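Local coordinates for separin (Saccharomyces cerevisiae, PDB 5U1T), which cleaves the MCD1/SCC1 subunit of cohesin at the onset of anaphase as a caspase-like cysteine protease held inactive by securin for most of the cell cycle, at residues L135-I140 / L180-V185; S158-Y163 / L198-Q203; S1492-C1497 / Y1515-G1520. One frame throughout, in Å; residues are numbered along the deposited sequence.

Contact 1 of 3, residues L135-I140 / L180-V185; sequences LALQII and LSFFSV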
loop_
_atom_site.group_PDB
_atom_site.type_symbol
_atom_site.label_atom_id
_atom_site.label_comp_id
_atom_site.label_asym_id
_atom_site.label_seq_id
_atom_site.Cartn_x
_atom_site.Cartn_y
_atom_site.Cartn_z
ATOM N N LEU A 135 36.988 -45.934 33.472
ATOM C CA LEU A 135 37.291 -47.012 32.533
ATOM C C LEU A 135 38.723 -46.863 31.997
ATOM O O LEU A 135 39.449 -47.846 31.851
ATOM C CB LEU A 135 36.279 -47.043 31.390
ATOM C CG LEU A 135 34.817 -47.269 31.815
ATOM C CD1 LEU A 135 33.802 -46.952 30.690
ATOM C CD2 LEU A 135 34.649 -48.682 32.290
ATOM N N ALA A 136 39.124 -45.627 31.729
ATOM C CA ALA A 136 40.464 -45.358 31.259
ATOM C C ALA A 136 41.483 -45.718 32.334
ATOM O O ALA A 136 42.557 -46.256 32.029
ATOM C CB ALA A 136 40.605 -43.902 30.844
ATOM N N LEU A 137 41.160 -45.433 33.589
ATOM C CA LEU A 137 42.061 -45.807 34.681
ATOM C C LEU A 137 42.133 -47.325 34.829
ATOM O O LEU A 137 43.202 -47.873 35.087
ATOM C CB LEU A 137 41.630 -45.169 35.999
ATOM C CG LEU A 137 41.873 -43.664 36.091
ATOM C CD1 LEU A 137 41.442 -43.127 37.433
ATOM C CD2 LEU A 137 43.314 -43.313 35.820
ATOM N N GLN A 138 40.998 -47.995 34.656
ATOM C CA GLN A 138 40.946 -49.455 34.678
ATOM C C GLN A 138 41.892 -50.021 33.635
ATOM O O GLN A 138 42.681 -50.923 33.931
ATOM C CB GLN A 138 39.511 -49.953 34.436
ATOM C CG GLN A 138 39.317 -51.475 34.375
ATOM C CD GLN A 138 39.634 -52.186 35.691
ATOM O OE1 GLN A 138 39.682 -51.567 36.758
ATOM N NE2 GLN A 138 39.862 -53.497 35.611
ATOM N N ILE A 139 41.829 -49.478 32.422
ATOM C CA ILE A 139 42.672 -49.929 31.323
ATOM C C ILE A 139 44.150 -49.698 31.641
ATOM O O ILE A 139 44.958 -50.619 31.491
ATOM C CB ILE A 139 42.281 -49.228 29.995
ATOM C CG1 ILE A 139 40.848 -49.609 29.614
ATOM C CG2 ILE A 139 43.220 -49.620 28.875
ATOM C CD1 ILE A 139 40.335 -48.942 28.372
ATOM N N ILE A 140 44.500 -48.494 32.106
ATOM C CA ILE A 140 45.891 -48.172 32.460
ATOM C C ILE A 140 46.396 -49.157 33.506
ATOM O O ILE A 140 47.561 -49.599 33.499
ATOM C CB ILE A 140 46.030 -46.731 32.997
ATOM C CG1 ILE A 140 45.591 -45.720 31.938
ATOM C CG2 ILE A 140 47.463 -46.445 33.414
ATOM C CD1 ILE A 140 45.569 -44.294 32.421
ATOM N N LEU A 180 43.129 -47.178 45.483
ATOM C CA LEU A 180 43.814 -48.112 46.320
ATOM C C LEU A 180 44.594 -49.052 45.467
ATOM O O LEU A 180 45.717 -49.392 45.781
ATOM C CB LEU A 180 42.818 -48.913 47.122
ATOM C CG LEU A 180 43.486 -50.012 47.929
ATOM C CD1 LEU A 180 44.160 -49.370 49.120
ATOM C CD2 LEU A 180 42.474 -51.049 48.372
ATOM N N SER A 181 44.013 -49.461 44.356
ATOM C CA SER A 181 44.702 -50.382 43.488
ATOM C C SER A 181 45.894 -49.729 42.802
ATOM O O SER A 181 46.866 -50.383 42.508
ATOM C CB SER A 181 43.742 -51.054 42.529
ATOM O OG SER A 181 43.759 -50.398 41.302
ATOM N N PHE A 182 45.820 -48.440 42.540
ATOM C CA PHE A 182 46.950 -47.750 41.968
ATOM C C PHE A 182 48.021 -47.656 43.034
ATOM O O PHE A 182 49.192 -47.838 42.771
ATOM C CB PHE A 182 46.543 -46.373 41.477
ATOM C CG PHE A 182 46.246 -46.330 40.018
ATOM C CD1 PHE A 182 45.194 -47.041 39.498
ATOM C CD2 PHE A 182 47.034 -45.608 39.170
ATOM C CE1 PHE A 182 44.923 -47.028 38.160
ATOM C CE2 PHE A 182 46.770 -45.585 37.825
ATOM C CZ PHE A 182 45.713 -46.293 37.321
ATOM N N PHE A 183 47.602 -47.376 44.252
ATOM C CA PHE A 183 48.506 -47.264 45.368
ATOM C C PHE A 183 49.232 -48.559 45.512
ATOM O O PHE A 183 50.418 -48.596 45.747
ATOM C CB PHE A 183 47.703 -47.002 46.617
ATOM C CG PHE A 183 48.412 -47.342 47.879
ATOM C CD1 PHE A 183 49.406 -46.526 48.365
ATOM C CD2 PHE A 183 48.051 -48.453 48.599
ATOM C CE1 PHE A 183 50.042 -46.829 49.542
ATOM C CE2 PHE A 183 48.683 -48.766 49.773
ATOM C CZ PHE A 183 49.679 -47.950 50.245
ATOM N N SER A 184 48.500 -49.638 45.356
ATOM C CA SER A 184 49.104 -50.958 45.449
ATOM C C SER A 184 50.218 -51.185 44.418
ATOM O O SER A 184 51.347 -51.524 44.789
ATOM C CB SER A 184 48.031 -52.038 45.296
ATOM O OG SER A 184 48.632 -53.260 44.899
ATOM N N VAL A 185 49.915 -50.992 43.132
ATOM C CA VAL A 185 50.844 -51.407 42.074
ATOM C C VAL A 185 51.967 -50.419 41.779
ATOM O O VAL A 185 52.959 -50.794 41.159
ATOM C CB VAL A 185 50.119 -51.665 40.738
ATOM C CG1 VAL A 185 49.186 -52.848 40.848
ATOM C CG2 VAL A 185 49.377 -50.429 40.307
#
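Phe182 bridges two helices almost by itself, its aromatic ring reaching from the helical segment 180-185 to Leu137 and Ile140 of 135-140. In segment 180-185, Ser181 OG turns back to the carbonyl oxygen of Ile178 in its own helix, and the residue lies beside the backbone of another protein chain. Phe182 follows and does the touching. Its ring arrives with one edge toward the main chain of the other helix: Leu137 O lies close to the ring plane, 3.6 Å from Phe182 CE1. At the far end of the ring, Phe182 CZ meets Leu137 CD2 at 4.1 Å, the two side chains crossing at roughly a right angle. Leu137 has its CG anti to the carbonyl carbon (chi1 -72°), and from there its CD2 branch reaches the end of the ring. A slightly looser touch comes from Ile140 one helical turn later, where Ile140 CG2 approaches Phe182 CZ obliquely at 4.3 Å. With the nearest alpha carbons, those of Leu137 and Phe182, 9.0 Å apart, a single large ring spans the gap. Val185, one turn beyond Phe182, packs with it against Leu141 of helix 129-142. Helix 146-158 completes the cluster, Phe182 resting on its Val146 and Ile153, Leu137 on Phe157 and Ile140 on Tyr149, while helix 113-117 covers Leu137 and Ile140 with Leu117.

Contact 2 of 3, residues S158-Y163 / L198-Q203; sequences SHDKRY and LQYIKQ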
loop_
_atom_site.group_PDB
_atom_site.type_symbol
_atom_site.label_atom_id
_atom_site.label_comp_id
_atom_site.label_asym_id
_atom_site.label_seq_id
_atom_site.Cartn_x
_atom_site.Cartn_y
_atom_site.Cartn_z
ATOM N N SER A 158 45.574 -34.732 41.570
ATOM C CA SER A 158 45.953 -33.445 42.162
ATOM C C SER A 158 44.795 -32.456 42.049
ATOM O O SER A 158 44.399 -31.846 43.031
ATOM C CB SER A 158 47.212 -32.870 41.488
ATOM O OG SER A 158 47.584 -31.604 42.026
ATOM N N HIS A 159 44.251 -32.318 40.844
ATOM C CA HIS A 159 43.115 -31.437 40.598
ATOM C C HIS A 159 41.823 -32.217 40.405
ATOM O O HIS A 159 41.053 -31.923 39.496
ATOM C CB HIS A 159 43.362 -30.569 39.373
ATOM C CG HIS A 159 44.555 -29.684 39.502
ATOM N ND1 HIS A 159 45.766 -29.977 38.910
ATOM C CD2 HIS A 159 44.729 -28.517 40.162
ATOM C CE1 HIS A 159 46.632 -29.024 39.197
ATOM N NE2 HIS A 159 46.028 -28.125 39.957
ATOM N N ASP A 160 41.598 -33.205 41.272
ATOM C CA ASP A 160 40.376 -34.005 41.278
ATOM C C ASP A 160 39.089 -33.174 41.334
ATOM O O ASP A 160 38.063 -33.589 40.793
ATOM C CB ASP A 160 40.401 -34.978 42.459
ATOM C CG ASP A 160 40.643 -34.280 43.782
ATOM O OD1 ASP A 160 40.595 -33.030 43.829
ATOM O OD2 ASP A 160 40.877 -34.987 44.780
ATOM N N LYS A 161 39.140 -32.018 41.998
ATOM C CA LYS A 161 37.988 -31.121 42.083
ATOM C C LYS A 161 37.494 -30.704 40.704
ATOM O O LYS A 161 36.298 -30.488 40.484
ATOM C CB LYS A 161 38.335 -29.879 42.900
ATOM C CG LYS A 161 38.028 -30.028 44.361
ATOM C CD LYS A 161 39.068 -29.352 45.224
ATOM C CE LYS A 161 38.596 -27.997 45.725
ATOM N NZ LYS A 161 39.464 -27.508 46.854
ATOM N N ARG A 162 38.430 -30.589 39.774
ATOM C CA ARG A 162 38.113 -30.119 38.446
ATOM C C ARG A 162 37.880 -31.264 37.481
ATOM O O ARG A 162 36.927 -31.235 36.703
ATOM C CB ARG A 162 39.226 -29.218 37.937
ATOM C CG ARG A 162 39.237 -29.073 36.449
ATOM C CD ARG A 162 40.336 -28.149 36.014
ATOM N NE ARG A 162 40.367 -28.019 34.567
ATOM C CZ ARG A 162 41.274 -27.320 33.899
ATOM N NH1 ARG A 162 41.209 -27.252 32.577
ATOM N NH2 ARG A 162 42.235 -26.682 34.549
ATOM N N TYR A 163 38.731 -32.282 37.522
ATOM C CA TYR A 163 38.612 -33.324 36.510
ATOM C C TYR A 163 37.619 -34.420 36.875
ATOM O O TYR A 163 37.161 -35.150 35.998
ATOM C CB TYR A 163 39.974 -33.946 36.214
ATOM C CG TYR A 163 40.993 -32.942 35.747
ATOM C CD1 TYR A 163 40.758 -32.148 34.620
ATOM C CD2 TYR A 163 42.200 -32.785 36.432
ATOM C CE1 TYR A 163 41.695 -31.218 34.191
ATOM C CE2 TYR A 163 43.142 -31.864 36.012
ATOM C CZ TYR A 163 42.882 -31.084 34.894
ATOM O OH TYR A 163 43.828 -30.173 34.500
ATOM N N LEU A 198 42.706 -42.171 51.583
ATOM C CA LEU A 198 42.168 -41.870 52.910
ATOM C C LEU A 198 41.179 -40.718 52.796
ATOM O O LEU A 198 40.066 -40.790 53.326
ATOM C CB LEU A 198 43.284 -41.530 53.912
ATOM C CG LEU A 198 44.260 -42.667 54.230
ATOM C CD1 LEU A 198 45.261 -42.274 55.316
ATOM C CD2 LEU A 198 43.506 -43.930 54.618
ATOM N N GLN A 199 41.588 -39.668 52.089
ATOM C CA GLN A 199 40.732 -38.508 51.874
ATOM C C GLN A 199 39.380 -38.917 51.290
ATOM O O GLN A 199 38.343 -38.502 51.795
ATOM C CB GLN A 199 41.427 -37.499 50.963
ATOM C CG GLN A 199 40.535 -36.356 50.490
ATOM C CD GLN A 199 41.023 -35.738 49.187
ATOM O OE1 GLN A 199 42.183 -35.903 48.802
ATOM N NE2 GLN A 199 40.137 -35.038 48.498
ATOM N N TYR A 200 39.387 -39.755 50.255
ATOM C CA TYR A 200 38.139 -40.120 49.576
ATOM C C TYR A 200 37.210 -40.893 50.506
ATOM O O TYR A 200 36.015 -40.596 50.593
ATOM C CB TYR A 200 38.409 -40.941 48.303
ATOM C CG TYR A 200 38.753 -40.112 47.076
ATOM C CD1 TYR A 200 38.784 -38.726 47.135
ATOM C CD2 TYR A 200 39.043 -40.722 45.857
ATOM C CE1 TYR A 200 39.103 -37.969 46.018
ATOM C CE2 TYR A 200 39.360 -39.975 44.737
ATOM C CZ TYR A 200 39.388 -38.599 44.824
ATOM O OH TYR A 200 39.702 -37.843 43.719
ATOM N N ILE A 201 37.773 -41.869 51.203
ATOM C CA ILE A 201 37.014 -42.706 52.125
ATOM C C ILE A 201 36.338 -41.893 53.246
ATOM O O ILE A 201 35.221 -42.212 53.671
ATOM C CB ILE A 201 37.924 -43.803 52.721
ATOM C CG1 ILE A 201 38.051 -44.951 51.715
ATOM C CG2 ILE A 201 37.392 -44.297 54.045
ATOM C CD1 ILE A 201 38.290 -46.290 52.335
ATOM N N LYS A 202 37.001 -40.834 53.705
ATOM C CA LYS A 202 36.369 -39.882 54.618
ATOM C C LYS A 202 35.323 -39.069 53.870
ATOM O O LYS A 202 34.195 -38.907 54.333
ATOM C CB LYS A 202 37.408 -38.947 55.248
ATOM C CG LYS A 202 36.850 -37.985 56.302
ATOM C CD LYS A 202 37.379 -38.318 57.693
ATOM C CE LYS A 202 36.798 -37.388 58.751
ATOM N NZ LYS A 202 37.151 -37.812 60.148
ATOM N N GLN A 203 35.712 -38.573 52.701
ATOM C CA GLN A 203 34.888 -37.668 51.917
ATOM C C GLN A 203 33.571 -38.279 51.492
ATOM O O GLN A 203 32.544 -37.595 51.398
ATOM C CB GLN A 203 35.651 -37.231 50.675
ATOM C CG GLN A 203 35.113 -35.986 50.003
ATOM C CD GLN A 203 36.185 -35.342 49.162
ATOM O OE1 GLN A 203 37.375 -35.581 49.396
ATOM N NE2 GLN A 203 35.787 -34.542 48.171
#
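Asp160 and Tyr200 approach from opposite directions and meet through one hydrogen bond, the polar core of this contact. The phenol is the donor: Tyr200 OH donates a hydrogen bond to Asp160 OD2 at 3.3 Å, a rather long one. It meets OD2 on the anti side, 19° out of the carboxylate plane. Asp160 CG stands between its backbone N and carbonyl carbon (chi1 54°), which turns the carboxylate to the ring's hydroxyl end.

The countercharge comes from outside the two segments. Asp160 OD2, the same oxygen, forms a salt bridge with Lys196, one turn before Tyr200 on helix 190-203, and that lysine also donates to Gln199 OE1.

Among the amides, Gln199 NE2 lies 3.8 Å from Asp160 OD2, near but not bonded; its bond goes instead to a lone pair of Gln203 OE1 at 3.0 Å, in the plane of that carbonyl.

At the ring, Asp160 OD2 lies at the edge, near its plane, 3.7 Å from Tyr200 CE1, and carboxylate and ring are turned only 26° from each other. Further packing on the ring comes from Leu175, Thr176 and Val179 of helix 172-185. A phenylalanine at Tyr200 would probably leave Asp160 OD2 without its hydroxyl partner, relying on Lys196.

Asp160 is the first residue of the short helix 160-163, where a negative charge probably suits the helix N terminus. Buried here, that charge is met by both a lysine and a phenol of a single neighbouring helix, a pairing likely to keep the carboxylate ionised.

Contact 3 of 3, residues S1492-C1497 / Y1515-G1520; sequences SFLLGC and YTYLLG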
loop_
_atom_site.group_PDB
_atom_site.type_symbol
_atom_site.label_atom_id
_atom_site.label_comp_id
_atom_site.label_asym_id
_atom_site.label_seq_id
_atom_site.Cartn_x
_atom_site.Cartn_y
_atom_site.Cartn_z
ATOM N N SER A 1492 -12.838 33.419 -33.111
ATOM C CA SER A 1492 -12.276 32.405 -33.989
ATOM C C SER A 1492 -13.275 31.799 -34.977
ATOM O O SER A 1492 -14.383 31.419 -34.606
ATOM C CB SER A 1492 -11.649 31.302 -33.147
ATOM O OG SER A 1492 -10.718 31.850 -32.236
ATOM N N PHE A 1493 -12.872 31.730 -36.242
ATOM C CA PHE A 1493 -13.607 30.972 -37.251
ATOM C C PHE A 1493 -12.970 29.582 -37.431
ATOM O O PHE A 1493 -12.133 29.384 -38.310
ATOM C CB PHE A 1493 -13.637 31.722 -38.596
ATOM C CG PHE A 1493 -14.509 32.949 -38.600
ATOM C CD1 PHE A 1493 -15.880 32.844 -38.498
ATOM C CD2 PHE A 1493 -13.961 34.207 -38.722
ATOM C CE1 PHE A 1493 -16.685 33.975 -38.504
ATOM C CE2 PHE A 1493 -14.770 35.341 -38.732
ATOM C CZ PHE A 1493 -16.129 35.221 -38.619
ATOM N N LEU A 1494 -13.353 28.632 -36.586
ATOM C CA LEU A 1494 -12.855 27.259 -36.687
ATOM C C LEU A 1494 -13.523 26.510 -37.840
ATOM O O LEU A 1494 -14.267 25.554 -37.613
ATOM C CB LEU A 1494 -13.102 26.498 -35.369
ATOM C CG LEU A 1494 -12.031 26.468 -34.280
ATOM C CD1 LEU A 1494 -11.732 27.848 -33.779
ATOM C CD2 LEU A 1494 -12.458 25.579 -33.130
ATOM N N LEU A 1495 -13.277 26.932 -39.073
ATOM C CA LEU A 1495 -14.005 26.368 -40.217
ATOM C C LEU A 1495 -13.453 25.012 -40.688
ATOM O O LEU A 1495 -13.015 24.884 -41.832
ATOM C CB LEU A 1495 -13.992 27.351 -41.390
ATOM C CG LEU A 1495 -14.136 28.840 -41.063
ATOM C CD1 LEU A 1495 -14.012 29.721 -42.318
ATOM C CD2 LEU A 1495 -15.448 29.092 -40.358
ATOM N N GLY A 1496 -13.486 24.001 -39.823
ATOM C CA GLY A 1496 -13.022 22.674 -40.199
ATOM C C GLY A 1496 -13.921 21.537 -39.737
ATOM O O GLY A 1496 -14.802 21.740 -38.904
ATOM N N CYS A 1497 -13.692 20.343 -40.286
ATOM C CA CYS A 1497 -14.381 19.136 -39.832
ATOM C C CYS A 1497 -14.412 18.997 -38.321
ATOM O O CYS A 1497 -13.368 18.893 -37.679
ATOM C CB CYS A 1497 -13.722 17.886 -40.410
ATOM S SG CYS A 1497 -14.149 17.550 -42.101
ATOM N N TYR A 1515 -15.549 24.304 -26.042
ATOM C CA TYR A 1515 -15.537 24.716 -24.652
ATOM C C TYR A 1515 -14.182 25.227 -24.236
ATOM O O TYR A 1515 -14.081 26.073 -23.369
ATOM C CB TYR A 1515 -15.855 23.540 -23.740
ATOM C CG TYR A 1515 -17.304 23.188 -23.602
ATOM C CD1 TYR A 1515 -18.286 23.975 -24.139
ATOM C CD2 TYR A 1515 -17.681 22.051 -22.936
ATOM C CE1 TYR A 1515 -19.609 23.635 -24.014
ATOM C CE2 TYR A 1515 -18.997 21.705 -22.806
ATOM C CZ TYR A 1515 -19.951 22.503 -23.343
ATOM O OH TYR A 1515 -21.254 22.153 -23.201
ATOM N N THR A 1516 -13.130 24.690 -24.828
ATOM C CA THR A 1516 -11.806 25.131 -24.457
ATOM C C THR A 1516 -11.579 26.576 -24.853
ATOM O O THR A 1516 -11.049 27.337 -24.076
ATOM C CB THR A 1516 -10.702 24.214 -24.976
ATOM O OG1 THR A 1516 -10.351 24.595 -26.294
ATOM C CG2 THR A 1516 -11.162 22.813 -24.994
ATOM N N TYR A 1517 -12.004 26.966 -26.040
ATOM C CA TYR A 1517 -11.830 28.337 -26.449
ATOM C C TYR A 1517 -12.592 29.230 -25.521
ATOM O O TYR A 1517 -12.079 30.223 -25.067
ATOM C CB TYR A 1517 -12.293 28.561 -27.863
ATOM C CG TYR A 1517 -11.281 28.193 -28.898
ATOM C CD1 TYR A 1517 -10.844 26.905 -29.019
ATOM C CD2 TYR A 1517 -10.778 29.129 -29.762
ATOM C CE1 TYR A 1517 -9.929 26.552 -29.974
ATOM C CE2 TYR A 1517 -9.856 28.784 -30.717
ATOM C CZ TYR A 1517 -9.440 27.492 -30.814
ATOM O OH TYR A 1517 -8.523 27.134 -31.753
ATOM N N LEU A 1518 -13.826 28.880 -25.226
ATOM C CA LEU A 1518 -14.603 29.733 -24.337
ATOM C C LEU A 1518 -13.836 29.961 -23.049
ATOM O O LEU A 1518 -13.796 31.073 -22.524
ATOM C CB LEU A 1518 -15.967 29.113 -24.053
ATOM C CG LEU A 1518 -16.962 29.253 -25.200
ATOM C CD1 LEU A 1518 -18.269 28.507 -24.923
ATOM C CD2 LEU A 1518 -17.215 30.720 -25.422
ATOM N N LEU A 1519 -13.202 28.900 -22.561
ATOM C CA LEU A 1519 -12.466 28.971 -21.310
ATOM C C LEU A 1519 -11.158 29.756 -21.456
ATOM O O LEU A 1519 -10.634 30.285 -20.480
ATOM C CB LEU A 1519 -12.187 27.567 -20.780
ATOM C CG LEU A 1519 -13.421 26.847 -20.243
ATOM C CD1 LEU A 1519 -13.045 25.457 -19.765
ATOM C CD2 LEU A 1519 -14.035 27.662 -19.118
ATOM N N GLY A 1520 -10.640 29.835 -22.676
ATOM C CA GLY A 1520 -9.505 30.695 -22.963
ATOM C C GLY A 1520 -9.884 32.164 -23.056
ATOM O O GLY A 1520 -9.025 33.029 -23.237
#
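The beta-alpha-beta unit made of strand 1492-1494, helix 1513-1519 and strand 1524-1528 carries the probable active-site cysteine in the connection between its first strand and its helix, and within it Ser1492 and Leu1494 of segment 1492-1497 meet Tyr1517 of the helix. Alternation along the chain puts these two side chains on the helix side, while Phe1493 between them faces helix 1534-1548.

Tyr1517 supplies the broad surface. Its CG is anti to the carbonyl carbon (chi1 -83°), and the ring extends toward the strand as Leu1494 comes the other way. The leucine uses both branches: Leu1494 CD1 lies 3.7 Å from Tyr1517 CE2 and nearly as close to CZ, whereas Leu1494 CD2 sits over one face, 4.2 Å from Tyr1517 CE1. Ser1492 approaches at the edge instead, with its OG near the ring plane and 3.5 Å from Tyr1517 CE2. No hydrogen bond joins the segments; the polar ends are engaged elsewhere: Ser1492 OG bonds to Ala1490 O, and Tyr1517 OH to Gly1473 O. That second bond ties the helix to the loop after strand 1465-1469, whose Gly1472 makes a backbone hydrogen bond with Cys1497.

At Leu1494 the chain enters two successive inverse gamma turns, centred on Leu1494 and Leu1495. The second is closed by Gly1496 N bonding to Leu1494 O at 2.8 Å. Cys1497, probably the catalytic nucleophile as in related proteases, follows directly and packs against an apolar side chain of another protein chain.

A cysteine just past the C-terminal end of the fourth strand, in a sheet of order 2-1-3-4-5-6 whose last strand alone is antiparallel, is the signature of the caspase-like fold of clan CD peptidases.

Followed from the N terminus, the chain first passes 135-140 and then 158-163 before 180-185 returns to the former and closes contact 1. Only later does 198-203 reach back to 158-163 and close contact 2. The two loops therefore cross, and with centres 15 Å apart they interlock neighbouring helices that are not consecutive in the chain: contact 1 joins helices 129-142 and 172-185 of the N-terminal helical region, contact 2 helices 160-163 and 190-203. Contact 3 opens far later in the chain and closes a short loop of its own between strand 1492-1494 and helix 1513-1519. Lying in the catalytic region at the other end of the elongated molecule, its centre is about 118 Å from that of contact 1.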